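Hypothetical UPF0131 protein PH0828 (Pyrococcus horikoshii, PDB 1V30) probably acts as a gamma-glutamylcyclotransferase, releasing 5-oxoproline from gamma-glutamyl compounds. Local coordinates at residues R9-G14 and V84-K89; E45-A50 and T79-V84; L57-Y62 and A93-W98. One frame throughout, in Å; residues are numbered along the deposited sequence.

Interaction 1 of 3, residues R9-G14 and V84-K89; sequences RIAVYG and VEVSTK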
ATOM      1  N   ARG A   9      11.071  -6.689  -4.463  1.00 20.64           N
ATOM      2  CA  ARG A   9       9.748  -7.138  -4.049  1.00 18.47           C
ATOM      3  C   ARG A   9       9.124  -6.033  -3.199  1.00 17.00           C
ATOM      4  O   ARG A   9       9.740  -5.570  -2.237  1.00 17.05           O
ATOM      5  CB  ARG A   9       9.864  -8.429  -3.230  1.00 20.26           C
ATOM      6  CG  ARG A   9       8.537  -9.108  -2.935  1.00 21.22           C
ATOM      7  CD  ARG A   9       8.739 -10.442  -2.222  1.00 22.54           C
ATOM      8  NE  ARG A   9       9.516 -11.382  -3.025  1.00 22.72           N
ATOM      9  CZ  ARG A   9      10.685 -11.903  -2.659  1.00 22.26           C
ATOM     10  NH1 ARG A   9      11.229 -11.584  -1.490  1.00 21.54           N
ATOM     11  NH2 ARG A   9      11.315 -12.742  -3.468  1.00 20.53           N
ATOM     12  N   ILE A  10       7.918  -5.600  -3.561  1.00 15.44           N
ATOM     13  CA  ILE A  10       7.235  -4.553  -2.807  1.00 15.20           C
ATOM     14  C   ILE A  10       5.840  -4.995  -2.372  1.00 12.75           C
ATOM     15  O   ILE A  10       5.222  -5.851  -3.015  1.00 14.99           O
ATOM     16  CB  ILE A  10       7.104  -3.237  -3.626  1.00 14.34           C
ATOM     17  CG1 ILE A  10       6.219  -3.459  -4.855  1.00 14.80           C
ATOM     18  CG2 ILE A  10       8.488  -2.744  -4.051  1.00 14.95           C
ATOM     19  CD1 ILE A  10       5.980  -2.202  -5.670  1.00 16.71           C
ATOM     20  N   ALA A  11       5.359  -4.413  -1.278  1.00 13.29           N
ATOM     21  CA  ALA A  11       4.038  -4.714  -0.735  1.00 13.73           C
ATOM     22  C   ALA A  11       3.302  -3.385  -0.649  1.00 12.56           C
ATOM     23  O   ALA A  11       3.683  -2.499   0.128  1.00 13.21           O
ATOM     24  CB  ALA A  11       4.167  -5.338   0.644  1.00 14.34           C
ATOM     25  N   VAL A  12       2.254  -3.241  -1.456  1.00 12.57           N
ATOM     26  CA  VAL A  12       1.491  -2.002  -1.492  1.00 12.15           C
ATOM     27  C   VAL A  12       0.080  -2.162  -0.941  1.00 11.88           C
ATOM     28  O   VAL A  12      -0.623  -3.133  -1.242  1.00 13.25           O
ATOM     29  CB  VAL A  12       1.462  -1.421  -2.931  1.00 12.35           C
ATOM     30  CG1 VAL A  12       2.891  -1.107  -3.375  1.00 13.39           C
ATOM     31  CG2 VAL A  12       0.812  -2.408  -3.904  1.00 13.27           C
ATOM     32  N   TYR A  13      -0.321  -1.202  -0.115  1.00 11.45           N
ATOM     33  CA  TYR A  13      -1.620  -1.221   0.544  1.00 11.82           C
ATOM     34  C   TYR A  13      -2.566  -0.123   0.095  1.00 12.04           C
ATOM     35  O   TYR A  13      -3.750  -0.160   0.425  1.00 14.06           O
ATOM     36  CB  TYR A  13      -1.421  -1.068   2.052  1.00 12.63           C
ATOM     37  CG  TYR A  13      -0.655   0.194   2.420  1.00 12.27           C
ATOM     38  CD1 TYR A  13       0.734   0.178   2.562  1.00 12.20           C
ATOM     39  CD2 TYR A  13      -1.320   1.411   2.609  1.00 11.45           C
ATOM     40  CE1 TYR A  13       1.442   1.348   2.892  1.00 12.18           C
ATOM     41  CE2 TYR A  13      -0.621   2.581   2.935  1.00 13.05           C
ATOM     42  CZ  TYR A  13       0.754   2.540   3.079  1.00 11.83           C
ATOM     43  OH  TYR A  13       1.422   3.686   3.454  1.00 13.45           O
ATOM     44  N   GLY A  14      -2.060   0.851  -0.648  1.00 12.03           N
ATOM     45  CA  GLY A  14      -2.915   1.954  -1.032  1.00 12.58           C
ATOM     46  C   GLY A  14      -2.881   2.442  -2.458  1.00 12.74           C
ATOM     47  O   GLY A  14      -3.376   1.781  -3.368  1.00 12.66           O
ATOM     48  N   VAL A  84      10.370   0.734   4.467  1.00 14.98           N
ATOM     49  CA  VAL A  84      10.613  -0.238   5.521  1.00 15.96           C
ATOM     50  C   VAL A  84      10.506  -1.629   4.914  1.00 16.15           C
ATOM     51  O   VAL A  84      10.027  -1.794   3.789  1.00 17.61           O
ATOM     52  CB  VAL A  84       9.592  -0.121   6.682  1.00 14.69           C
ATOM     53  CG1 VAL A  84       9.684   1.259   7.314  1.00 17.00           C
ATOM     54  CG2 VAL A  84       8.182  -0.385   6.178  1.00 16.69           C
ATOM     55  N   GLU A  85      10.967  -2.627   5.654  1.00 15.94           N
ATOM     56  CA  GLU A  85      10.903  -4.000   5.191  1.00 17.01           C
ATOM     57  C   GLU A  85       9.865  -4.750   6.005  1.00 18.04           C
ATOM     58  O   GLU A  85       9.756  -4.561   7.216  1.00 20.20           O
ATOM     59  CB  GLU A  85      12.273  -4.663   5.331  1.00 17.49           C
ATOM     60  CG  GLU A  85      13.281  -4.126   4.327  1.00 22.65           C
ATOM     61  CD  GLU A  85      14.714  -4.277   4.789  1.00 26.58           C
ATOM     62  OE1 GLU A  85      15.142  -5.416   5.065  1.00 28.26           O
ATOM     63  OE2 GLU A  85      15.413  -3.245   4.875  1.00 26.92           O
ATOM     64  N   VAL A  86       9.087  -5.582   5.321  1.00 17.50           N
ATOM     65  CA  VAL A  86       8.062  -6.379   5.972  1.00 16.58           C
ATOM     66  C   VAL A  86       8.126  -7.811   5.464  1.00 16.50           C
ATOM     67  O   VAL A  86       8.613  -8.079   4.363  1.00 17.14           O
ATOM     68  CB  VAL A  86       6.634  -5.827   5.703  1.00 15.98           C
ATOM     69  CG1 VAL A  86       6.503  -4.425   6.266  1.00 17.69           C
ATOM     70  CG2 VAL A  86       6.335  -5.826   4.214  1.00 17.69           C
ATOM     71  N   SER A  87       7.643  -8.739   6.276  1.00 17.13           N
ATOM     72  CA  SER A  87       7.630 -10.135   5.870  1.00 19.14           C
ATOM     73  C   SER A  87       6.321 -10.426   5.144  1.00 18.24           C
ATOM     74  O   SER A  87       5.272  -9.909   5.524  1.00 19.64           O
ATOM     75  CB  SER A  87       7.737 -11.049   7.094  1.00 20.50           C
ATOM     76  OG  SER A  87       8.994 -10.915   7.733  1.00 25.42           O
ATOM     77  N   THR A  88       6.392 -11.218   4.081  1.00 17.66           N
ATOM     78  CA  THR A  88       5.199 -11.620   3.342  1.00 17.17           C
ATOM     79  C   THR A  88       5.379 -13.102   3.065  1.00 17.79           C
ATOM     80  O   THR A  88       6.487 -13.629   3.192  1.00 18.92           O
ATOM     81  CB  THR A  88       5.042 -10.896   1.986  1.00 16.24           C
ATOM     82  OG1 THR A  88       5.851 -11.535   0.993  1.00 15.68           O
ATOM     83  CG2 THR A  88       5.433  -9.434   2.112  1.00 16.56           C
ATOM     84  N   LYS A  89       4.305 -13.780   2.681  1.00 18.03           N
ATOM     85  CA  LYS A  89       4.407 -15.206   2.404  1.00 17.68           C
ATOM     86  C   LYS A  89       5.200 -15.493   1.136  1.00 18.60           C
ATOM     87  O   LYS A  89       5.463 -16.651   0.810  1.00 20.75           O
ATOM     88  CB  LYS A  89       3.014 -15.829   2.315  1.00 19.58           C
ATOM     89  CG  LYS A  89       2.114 -15.238   1.261  1.00 19.85           C
ATOM     90  CD  LYS A  89       0.718 -15.803   1.430  1.00 21.40           C
ATOM     91  CE  LYS A  89      -0.244 -15.229   0.423  1.00 22.82           C
ATOM     92  NZ  LYS A  89      -1.618 -15.717   0.704  1.00 25.81           N
TER
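Ala11 and Val86 meet through methyl groups alone. Ala11 CB lies 4.2 Å from Val86 CG2, a loose van der Waals contact between two buried residues. CG1 of Val86 lies farther from Ala11, so one branch of the valine does the touching.

The polar side chains come near each other without bonding. Arg9 CD stands 4.5 Å from Thr88 OG1, at the outer limit of contact. With CG of the arginine anti to the backbone N (chi1 -171°), the chain extends so that CD is the part nearest Thr88 OG1. Its guanidinium NH1 is held by Lys92 O. Thr88 OG1 has its strongest partner in Gly91 O, just after the segment. No hydrogen bond joins 9-14 to 84-89.

Tyr13 and Gly14, substrate-binding residues by similarity, continue the segment beyond the strand.

The two strands are not sheet neighbours. Strand 93-98 pairs with strand 81-86 and also bonds to strand 8-12, through Phe94 with Arg9 and Ala11. Strand 56-64 pairs with 8-12 in its own sheet. Val86 and Thr88 also touch Ile37 of strand 30-37, and Tyr40 of strand 40-44 packs on Val86.

Interaction 2 of 3, residues E45-A50 and T79-V84; sequences EYLPYA and TGYRLV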
ATOM      1  N   GLU A  45      -7.284   9.901   4.608  1.00 11.72           N
ATOM      2  CA  GLU A  45      -7.849  11.247   4.562  1.00 12.10           C
ATOM      3  C   GLU A  45      -7.939  11.514   3.059  1.00 12.52           C
ATOM      4  O   GLU A  45      -8.951  11.191   2.437  1.00 13.63           O
ATOM      5  CB  GLU A  45      -6.945  12.282   5.239  1.00 14.11           C
ATOM      6  CG  GLU A  45      -7.629  13.644   5.342  1.00 13.47           C
ATOM      7  CD  GLU A  45      -6.728  14.741   5.869  1.00 15.66           C
ATOM      8  OE1 GLU A  45      -7.235  15.577   6.643  1.00 16.66           O
ATOM      9  OE2 GLU A  45      -5.533  14.782   5.503  1.00 14.49           O
ATOM     10  N   TYR A  46      -6.889  12.087   2.474  1.00 12.19           N
ATOM     11  CA  TYR A  46      -6.850  12.310   1.026  1.00 12.84           C
ATOM     12  C   TYR A  46      -5.889  11.279   0.440  1.00 13.67           C
ATOM     13  O   TYR A  46      -5.876  11.030  -0.769  1.00 13.99           O
ATOM     14  CB  TYR A  46      -6.353  13.712   0.684  1.00 12.93           C
ATOM     15  CG  TYR A  46      -7.253  14.813   1.181  1.00 12.79           C
ATOM     16  CD1 TYR A  46      -6.795  15.742   2.119  1.00 13.98           C
ATOM     17  CD2 TYR A  46      -8.563  14.929   0.721  1.00 11.46           C
ATOM     18  CE1 TYR A  46      -7.622  16.756   2.586  1.00 14.07           C
ATOM     19  CE2 TYR A  46      -9.399  15.937   1.178  1.00 13.67           C
ATOM     20  CZ  TYR A  46      -8.921  16.850   2.114  1.00 12.62           C
ATOM     21  OH  TYR A  46      -9.749  17.855   2.557  1.00 14.87           O
ATOM     22  N   LEU A  47      -5.080  10.692   1.319  1.00 12.59           N
ATOM     23  CA  LEU A  47      -4.097   9.674   0.966  1.00 12.55           C
ATOM     24  C   LEU A  47      -4.176   8.565   1.999  1.00 12.02           C
ATOM     25  O   LEU A  47      -4.587   8.797   3.138  1.00 13.06           O
ATOM     26  CB  LEU A  47      -2.674  10.242   1.012  1.00 13.35           C
ATOM     27  CG  LEU A  47      -2.300  11.366   0.052  1.00 15.50           C
ATOM     28  CD1 LEU A  47      -0.938  11.924   0.439  1.00 17.32           C
ATOM     29  CD2 LEU A  47      -2.288  10.849  -1.372  1.00 15.78           C
ATOM     30  N   PRO A  48      -3.776   7.346   1.618  1.00 11.91           N
ATOM     31  CA  PRO A  48      -3.798   6.206   2.537  1.00 10.90           C
ATOM     32  C   PRO A  48      -2.513   6.190   3.359  1.00 10.77           C
ATOM     33  O   PRO A  48      -1.434   6.483   2.838  1.00 11.41           O
ATOM     34  CB  PRO A  48      -3.900   5.010   1.597  1.00 10.95           C
ATOM     35  CG  PRO A  48      -3.073   5.449   0.431  1.00 11.41           C
ATOM     36  CD  PRO A  48      -3.440   6.917   0.245  1.00 12.03           C
ATOM     37  N   TYR A  49      -2.629   5.834   4.633  1.00 12.38           N
ATOM     38  CA  TYR A  49      -1.474   5.805   5.519  1.00 13.10           C
ATOM     39  C   TYR A  49      -1.357   4.521   6.317  1.00 13.54           C
ATOM     40  O   TYR A  49      -2.280   4.142   7.026  1.00 14.05           O
ATOM     41  CB  TYR A  49      -1.537   6.960   6.516  1.00 14.42           C
ATOM     42  CG  TYR A  49      -1.750   8.316   5.897  1.00 12.77           C
ATOM     43  CD1 TYR A  49      -2.923   9.029   6.131  1.00 13.38           C
ATOM     44  CD2 TYR A  49      -0.768   8.908   5.108  1.00 12.79           C
ATOM     45  CE1 TYR A  49      -3.110  10.298   5.599  1.00 13.16           C
ATOM     46  CE2 TYR A  49      -0.942  10.176   4.571  1.00 13.16           C
ATOM     47  CZ  TYR A  49      -2.114  10.866   4.823  1.00 13.72           C
ATOM     48  OH  TYR A  49      -2.276  12.131   4.322  1.00 14.76           O
ATOM     49  N   ALA A  50      -0.217   3.850   6.197  1.00 14.58           N
ATOM     50  CA  ALA A  50       0.016   2.642   6.976  1.00 14.32           C
ATOM     51  C   ALA A  50       1.021   3.022   8.056  1.00 14.73           C
ATOM     52  O   ALA A  50       2.092   3.554   7.761  1.00 16.30           O
ATOM     53  CB  ALA A  50       0.580   1.524   6.103  1.00 14.52           C
ATOM     54  N   THR A  79       7.030  11.688  -0.516  1.00 17.96           N
ATOM     55  CA  THR A  79       7.717  12.549   0.449  1.00 19.44           C
ATOM     56  C   THR A  79       7.490  12.205   1.916  1.00 17.72           C
ATOM     57  O   THR A  79       8.436  12.153   2.706  1.00 16.61           O
ATOM     58  CB  THR A  79       7.310  14.033   0.255  1.00 19.37           C
ATOM     59  OG1 THR A  79       7.754  14.487  -1.025  1.00 24.22           O
ATOM     60  CG2 THR A  79       7.916  14.910   1.345  1.00 23.69           C
ATOM     61  N   GLY A  80       6.236  11.986   2.283  1.00 16.16           N
ATOM     62  CA  GLY A  80       5.919  11.694   3.667  1.00 14.23           C
ATOM     63  C   GLY A  80       6.046  10.250   4.107  1.00 12.42           C
ATOM     64  O   GLY A  80       5.834   9.950   5.279  1.00 14.46           O
ATOM     65  N   TYR A  81       6.388   9.357   3.183  1.00 13.44           N
ATOM     66  CA  TYR A  81       6.530   7.943   3.508  1.00 12.89           C
ATOM     67  C   TYR A  81       7.998   7.524   3.518  1.00 13.29           C
ATOM     68  O   TYR A  81       8.809   8.067   2.776  1.00 15.57           O
ATOM     69  CB  TYR A  81       5.793   7.075   2.477  1.00 13.28           C
ATOM     70  CG  TYR A  81       4.329   7.399   2.262  1.00 12.66           C
ATOM     71  CD1 TYR A  81       3.940   8.446   1.424  1.00 13.27           C
ATOM     72  CD2 TYR A  81       3.332   6.627   2.860  1.00 12.30           C
ATOM     73  CE1 TYR A  81       2.586   8.710   1.178  1.00 12.03           C
ATOM     74  CE2 TYR A  81       1.977   6.885   2.624  1.00 11.78           C
ATOM     75  CZ  TYR A  81       1.615   7.923   1.781  1.00 11.53           C
ATOM     76  OH  TYR A  81       0.277   8.153   1.524  1.00 12.55           O
ATOM     77  N   ARG A  82       8.341   6.561   4.363  1.00 15.04           N
ATOM     78  CA  ARG A  82       9.708   6.073   4.397  1.00 16.13           C
ATOM     79  C   ARG A  82       9.683   4.568   4.154  1.00 15.71           C
ATOM     80  O   ARG A  82       8.751   3.871   4.552  1.00 15.54           O
ATOM     81  CB  ARG A  82      10.388   6.443   5.723  1.00 18.34           C
ATOM     82  CG  ARG A  82      10.688   7.940   5.818  1.00 18.05           C
ATOM     83  CD  ARG A  82      11.270   8.338   7.168  1.00 19.63           C
ATOM     84  NE  ARG A  82      10.355   8.026   8.259  1.00 19.63           N
ATOM     85  CZ  ARG A  82      10.476   8.488   9.500  1.00 21.21           C
ATOM     86  NH1 ARG A  82      11.479   9.295   9.824  1.00 18.63           N
ATOM     87  NH2 ARG A  82       9.597   8.134  10.424  1.00 21.49           N
ATOM     88  N   LEU A  83      10.718   4.085   3.484  1.00 14.78           N
ATOM     89  CA  LEU A  83      10.838   2.687   3.107  1.00 15.30           C
ATOM     90  C   LEU A  83      11.182   1.768   4.270  1.00 15.74           C
ATOM     91  O   LEU A  83      12.159   1.991   4.979  1.00 16.28           O
ATOM     92  CB  LEU A  83      11.911   2.570   2.021  1.00 16.98           C
ATOM     93  CG  LEU A  83      11.929   1.339   1.123  1.00 19.41           C
ATOM     94  CD1 LEU A  83      10.715   1.368   0.199  1.00 17.04           C
ATOM     95  CD2 LEU A  83      13.209   1.333   0.303  1.00 22.02           C
ATOM     96  N   VAL A  84      10.370   0.734   4.467  1.00 14.98           N
ATOM     97  CA  VAL A  84      10.613  -0.238   5.521  1.00 15.96           C
ATOM     98  C   VAL A  84      10.506  -1.629   4.914  1.00 16.15           C
ATOM     99  O   VAL A  84      10.027  -1.794   3.789  1.00 17.61           O
ATOM    100  CB  VAL A  84       9.592  -0.121   6.682  1.00 14.69           C
ATOM    101  CG1 VAL A  84       9.684   1.259   7.314  1.00 17.00           C
ATOM    102  CG2 VAL A  84       8.182  -0.385   6.178  1.00 16.69           C
TER
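Tyr81 gives its phenol hydroxyl to the backbone of Pro48. The bond from Tyr81 OH to Pro48 O is 2.7 Å long. The C=O...donor angle is 154°. The donor is tilted 22° from the carbonyl plane. The carbonyl oxygen meets the edge of the Tyr81 ring, in its plane. Pro48 O is also 3.4 Å from Tyr81 CE2, so it sits beside that edge of the phenol.

The reach depends on the first torsion of Tyr81. CG is anti to the carbonyl carbon (chi1 -55°), which carries the ring across to 45-50. Leu47, Pro48 and Tyr49 gather round the hydroxyl. Leu47 CB is 3.7 Å from Tyr81 OH, and Leu47 CD1 also lies near it. The Pro48 and Tyr81 side chains cross at about a right angle, with Pro48 CD 4.1 Å from Tyr81 OH.

The contact ties strand 48-51 to the start of strand 81-86, which lie in different sheets of this AIG2-like fold. Pro48 also packs on Thr15, a substrate-binding residue by similarity, and a bound buffer molecule lies near Tyr81.

Tyr49 crosses Tyr81 at about a right angle. Its CD2 approaches Tyr81 CZ at 4.2 Å. One face of the Tyr49 ring has Leu47 O 3.2 Å above its plane, offset toward the rim. Were Tyr81 replaced by an alanine, Pro48 O would probably lose this donor and a gap would open beside Leu47 and Tyr49. Trp98 of strand 93-98 meets both tyrosines, edge-to-face with Tyr81.

Interaction 3 of 3, residues L57-Y62 and A93-W98; sequences LKVEVY and AFLWEW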
ATOM      1  N   LEU A  57      -2.804  -5.443   7.902  1.00 18.54           N
ATOM      2  CA  LEU A  57      -2.931  -4.644   6.697  1.00 17.05           C
ATOM      3  C   LEU A  57      -2.921  -5.474   5.416  1.00 15.62           C
ATOM      4  O   LEU A  57      -2.028  -6.298   5.211  1.00 17.30           O
ATOM      5  CB  LEU A  57      -1.776  -3.642   6.674  1.00 16.82           C
ATOM      6  CG  LEU A  57      -1.597  -2.743   5.455  1.00 15.10           C
ATOM      7  CD1 LEU A  57      -2.571  -1.571   5.530  1.00 15.73           C
ATOM      8  CD2 LEU A  57      -0.154  -2.250   5.416  1.00 16.08           C
ATOM      9  N   LYS A  58      -3.906  -5.254   4.550  1.00 15.36           N
ATOM     10  CA  LYS A  58      -3.960  -5.983   3.293  1.00 15.75           C
ATOM     11  C   LYS A  58      -3.046  -5.323   2.268  1.00 14.85           C
ATOM     12  O   LYS A  58      -3.095  -4.104   2.064  1.00 14.93           O
ATOM     13  CB  LYS A  58      -5.389  -6.021   2.744  1.00 16.55           C
ATOM     14  CG  LYS A  58      -5.555  -6.932   1.536  1.00 21.66           C
ATOM     15  CD  LYS A  58      -6.927  -6.754   0.916  1.00 24.60           C
ATOM     16  CE  LYS A  58      -7.236  -7.826  -0.115  1.00 29.04           C
ATOM     17  NZ  LYS A  58      -7.658  -9.108   0.517  1.00 28.96           N
ATOM     18  N   VAL A  59      -2.212  -6.133   1.629  1.00 13.50           N
ATOM     19  CA  VAL A  59      -1.300  -5.640   0.612  1.00 13.42           C
ATOM     20  C   VAL A  59      -1.331  -6.518  -0.625  1.00 14.54           C
ATOM     21  O   VAL A  59      -1.789  -7.664  -0.589  1.00 14.33           O
ATOM     22  CB  VAL A  59       0.174  -5.624   1.106  1.00 12.63           C
ATOM     23  CG1 VAL A  59       0.340  -4.644   2.247  1.00 13.56           C
ATOM     24  CG2 VAL A  59       0.607  -7.036   1.520  1.00 14.72           C
ATOM     25  N   GLU A  60      -0.859  -5.945  -1.724  1.00 13.63           N
ATOM     26  CA  GLU A  60      -0.699  -6.650  -2.985  1.00 13.85           C
ATOM     27  C   GLU A  60       0.818  -6.694  -3.106  1.00 14.01           C
ATOM     28  O   GLU A  60       1.483  -5.664  -2.958  1.00 14.11           O
ATOM     29  CB  GLU A  60      -1.290  -5.849  -4.142  1.00 12.88           C
ATOM     30  CG  GLU A  60      -2.797  -5.949  -4.248  1.00 14.73           C
ATOM     31  CD  GLU A  60      -3.386  -4.966  -5.239  1.00 13.46           C
ATOM     32  OE1 GLU A  60      -2.675  -4.538  -6.171  1.00 15.11           O
ATOM     33  OE2 GLU A  60      -4.574  -4.631  -5.082  1.00 16.90           O
ATOM     34  N   VAL A  61       1.372  -7.875  -3.350  1.00 14.30           N
ATOM     35  CA  VAL A  61       2.818  -8.015  -3.459  1.00 14.08           C
ATOM     36  C   VAL A  61       3.251  -8.155  -4.914  1.00 15.36           C
ATOM     37  O   VAL A  61       2.702  -8.972  -5.662  1.00 16.14           O
ATOM     38  CB  VAL A  61       3.314  -9.231  -2.651  1.00 13.63           C
ATOM     39  CG1 VAL A  61       4.838  -9.282  -2.666  1.00 14.59           C
ATOM     40  CG2 VAL A  61       2.803  -9.145  -1.223  1.00 14.64           C
ATOM     41  N   TYR A  62       4.236  -7.351  -5.303  1.00 15.81           N
ATOM     42  CA  TYR A  62       4.752  -7.351  -6.666  1.00 17.52           C
ATOM     43  C   TYR A  62       6.261  -7.474  -6.728  1.00 17.76           C
ATOM     44  O   TYR A  62       6.969  -7.163  -5.764  1.00 18.36           O
ATOM     45  CB  TYR A  62       4.400  -6.048  -7.391  1.00 17.80           C
ATOM     46  CG  TYR A  62       2.935  -5.789  -7.606  1.00 16.10           C
ATOM     47  CD1 TYR A  62       2.139  -5.282  -6.582  1.00 15.17           C
ATOM     48  CD2 TYR A  62       2.340  -6.060  -8.836  1.00 16.73           C
ATOM     49  CE1 TYR A  62       0.783  -5.049  -6.776  1.00 15.74           C
ATOM     50  CE2 TYR A  62       0.988  -5.833  -9.042  1.00 17.11           C
ATOM     51  CZ  TYR A  62       0.216  -5.329  -8.010  1.00 16.87           C
ATOM     52  OH  TYR A  62      -1.127  -5.115  -8.201  1.00 18.37           O
ATOM     53  N   ALA A  93       9.711  -7.971   1.641  1.00 15.07           N
ATOM     54  CA  ALA A  93       9.341  -6.960   0.659  1.00 13.78           C
ATOM     55  C   ALA A  93       9.449  -5.571   1.267  1.00 14.99           C
ATOM     56  O   ALA A  93       9.449  -5.417   2.491  1.00 15.66           O
ATOM     57  CB  ALA A  93       7.907  -7.204   0.171  1.00 14.48           C
ATOM     58  N   PHE A  94       9.559  -4.566   0.406  1.00 13.70           N
ATOM     59  CA  PHE A  94       9.623  -3.186   0.861  1.00 14.27           C
ATOM     60  C   PHE A  94       8.208  -2.624   0.886  1.00 14.38           C
ATOM     61  O   PHE A  94       7.365  -2.984   0.057  1.00 16.18           O
ATOM     62  CB  PHE A  94      10.494  -2.341  -0.069  1.00 15.34           C
ATOM     63  CG  PHE A  94      11.954  -2.650   0.032  1.00 15.06           C
ATOM     64  CD1 PHE A  94      12.561  -3.510  -0.874  1.00 15.95           C
ATOM     65  CD2 PHE A  94      12.718  -2.099   1.052  1.00 16.77           C
ATOM     66  CE1 PHE A  94      13.918  -3.816  -0.767  1.00 16.99           C
ATOM     67  CE2 PHE A  94      14.073  -2.399   1.169  1.00 17.45           C
ATOM     68  CZ  PHE A  94      14.673  -3.259   0.257  1.00 18.68           C
ATOM     69  N   LEU A  95       7.961  -1.739   1.842  1.00 14.05           N
ATOM     70  CA  LEU A  95       6.663  -1.105   2.007  1.00 13.48           C
ATOM     71  C   LEU A  95       6.912   0.349   2.376  1.00 14.36           C
ATOM     72  O   LEU A  95       7.886   0.655   3.071  1.00 14.56           O
ATOM     73  CB  LEU A  95       5.878  -1.822   3.109  1.00 14.92           C
ATOM     74  CG  LEU A  95       4.531  -1.244   3.549  1.00 15.52           C
ATOM     75  CD1 LEU A  95       3.573  -2.380   3.874  1.00 16.48           C
ATOM     76  CD2 LEU A  95       4.722  -0.333   4.752  1.00 16.36           C
ATOM     77  N   TRP A  96       6.052   1.240   1.895  1.00 13.08           N
ATOM     78  CA  TRP A  96       6.180   2.661   2.174  1.00 13.60           C
ATOM     79  C   TRP A  96       5.311   3.006   3.366  1.00 13.59           C
ATOM     80  O   TRP A  96       4.091   3.115   3.255  1.00 13.84           O
ATOM     81  CB  TRP A  96       5.764   3.479   0.955  1.00 12.22           C
ATOM     82  CG  TRP A  96       6.812   3.503  -0.118  1.00 13.95           C
ATOM     83  CD1 TRP A  96       7.874   4.358  -0.208  1.00 14.38           C
ATOM     84  CD2 TRP A  96       6.912   2.623  -1.247  1.00 14.28           C
ATOM     85  NE1 TRP A  96       8.624   4.069  -1.323  1.00 15.28           N
ATOM     86  CE2 TRP A  96       8.057   3.007  -1.979  1.00 16.00           C
ATOM     87  CE3 TRP A  96       6.143   1.545  -1.712  1.00 14.88           C
ATOM     88  CZ2 TRP A  96       8.452   2.354  -3.151  1.00 17.29           C
ATOM     89  CZ3 TRP A  96       6.537   0.896  -2.880  1.00 16.81           C
ATOM     90  CH2 TRP A  96       7.679   1.303  -3.585  1.00 16.75           C
ATOM     91  N   GLU A  97       5.967   3.168   4.508  1.00 14.88           N
ATOM     92  CA  GLU A  97       5.308   3.485   5.764  1.00 16.38           C
ATOM     93  C   GLU A  97       5.149   4.991   5.953  1.00 15.35           C
ATOM     94  O   GLU A  97       6.093   5.753   5.750  1.00 17.99           O
ATOM     95  CB  GLU A  97       6.141   2.900   6.904  1.00 18.95           C
ATOM     96  CG  GLU A  97       5.757   3.348   8.295  1.00 21.35           C
ATOM     97  CD  GLU A  97       6.686   2.764   9.334  1.00 23.08           C
ATOM     98  OE1 GLU A  97       6.624   1.538   9.554  1.00 24.84           O
ATOM     99  OE2 GLU A  97       7.492   3.528   9.910  1.00 27.42           O
ATOM    100  N   TRP A  98       3.953   5.425   6.339  1.00 15.67           N
ATOM    101  CA  TRP A  98       3.731   6.848   6.560  1.00 14.56           C
ATOM    102  C   TRP A  98       4.639   7.257   7.725  1.00 15.35           C
ATOM    103  O   TRP A  98       4.640   6.612   8.774  1.00 16.65           O
ATOM    104  CB  TRP A  98       2.258   7.114   6.877  1.00 13.49           C
ATOM    105  CG  TRP A  98       1.947   8.551   7.152  1.00 12.47           C
ATOM    106  CD1 TRP A  98       1.433   9.062   8.305  1.00 14.21           C
ATOM    107  CD2 TRP A  98       2.111   9.663   6.258  1.00 10.78           C
ATOM    108  NE1 TRP A  98       1.265  10.415   8.190  1.00 14.05           N
ATOM    109  CE2 TRP A  98       1.671  10.816   6.946  1.00 12.38           C
ATOM    110  CE3 TRP A  98       2.581   9.801   4.943  1.00 12.85           C
ATOM    111  CZ2 TRP A  98       1.688  12.092   6.364  1.00 13.38           C
ATOM    112  CZ3 TRP A  98       2.595  11.072   4.364  1.00 12.87           C
ATOM    113  CH2 TRP A  98       2.151  12.199   5.078  1.00 13.08           C
TER
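Leu57 and Leu95 reach toward each other tip to tip. Leu57 CD2 and Leu95 CD1 are 4.0 Å apart. In both leucines the first torsion sets CG opposite the backbone N, at 175° in Leu57 and 174° in Leu95, and the branched ends extend into the space between the strands. The same Leu95 CD1 also meets Val59 CG1 at 4.3 Å. One methyl of Leu95 therefore touches two residues of strand 56-64. All three are buried, and this is the close part of the contact.

Toward Val61 and Ala93 the packing is looser. Val61 CG1 and Ala93 CB are 4.7 Å apart, beyond close contact. Val61 also touches Arg9 and Phe90.

The polar groups lie away from the leucines. Glu60 OE1 accepts a 2.6 Å hydrogen bond from Tyr62 OH on its anti side, 26° out of the carboxylate plane. Glu60 OE2 forms a salt bridge with Arg17. On the other strand, the partly exposed Glu97 pairs with Lys52.

Leu57 also packs on Tyr13, a substrate-binding residue by similarity. Across the two strands there is no hydrogen bond. Methyl groups alone make the contact, so it depends on shape and burial, while the carboxylates of Glu60 and Glu97 find their partners outside this apolar layer.

Interaction 3 is the core contact, with all its touching residues buried. Interactions 1 and 2 are partly buried. Interactions 1 and 3 have centres about 3 Å apart and join the same two sheets, since strands 8-12 and 56-64 are neighbours and so are 81-86 and 93-98. Both rely on apolar packing. Interaction 2 shares strand 81-86 with interaction 1, but it reaches strand 48-51 in a third sheet and adds a side-chain to backbone hydrogen bond. Tyr13, at the end of 9-14, links that segment to the other two contacts: its OH bonds to Trp96 O and weakly to Ala50 N, and it packs on Tyr81.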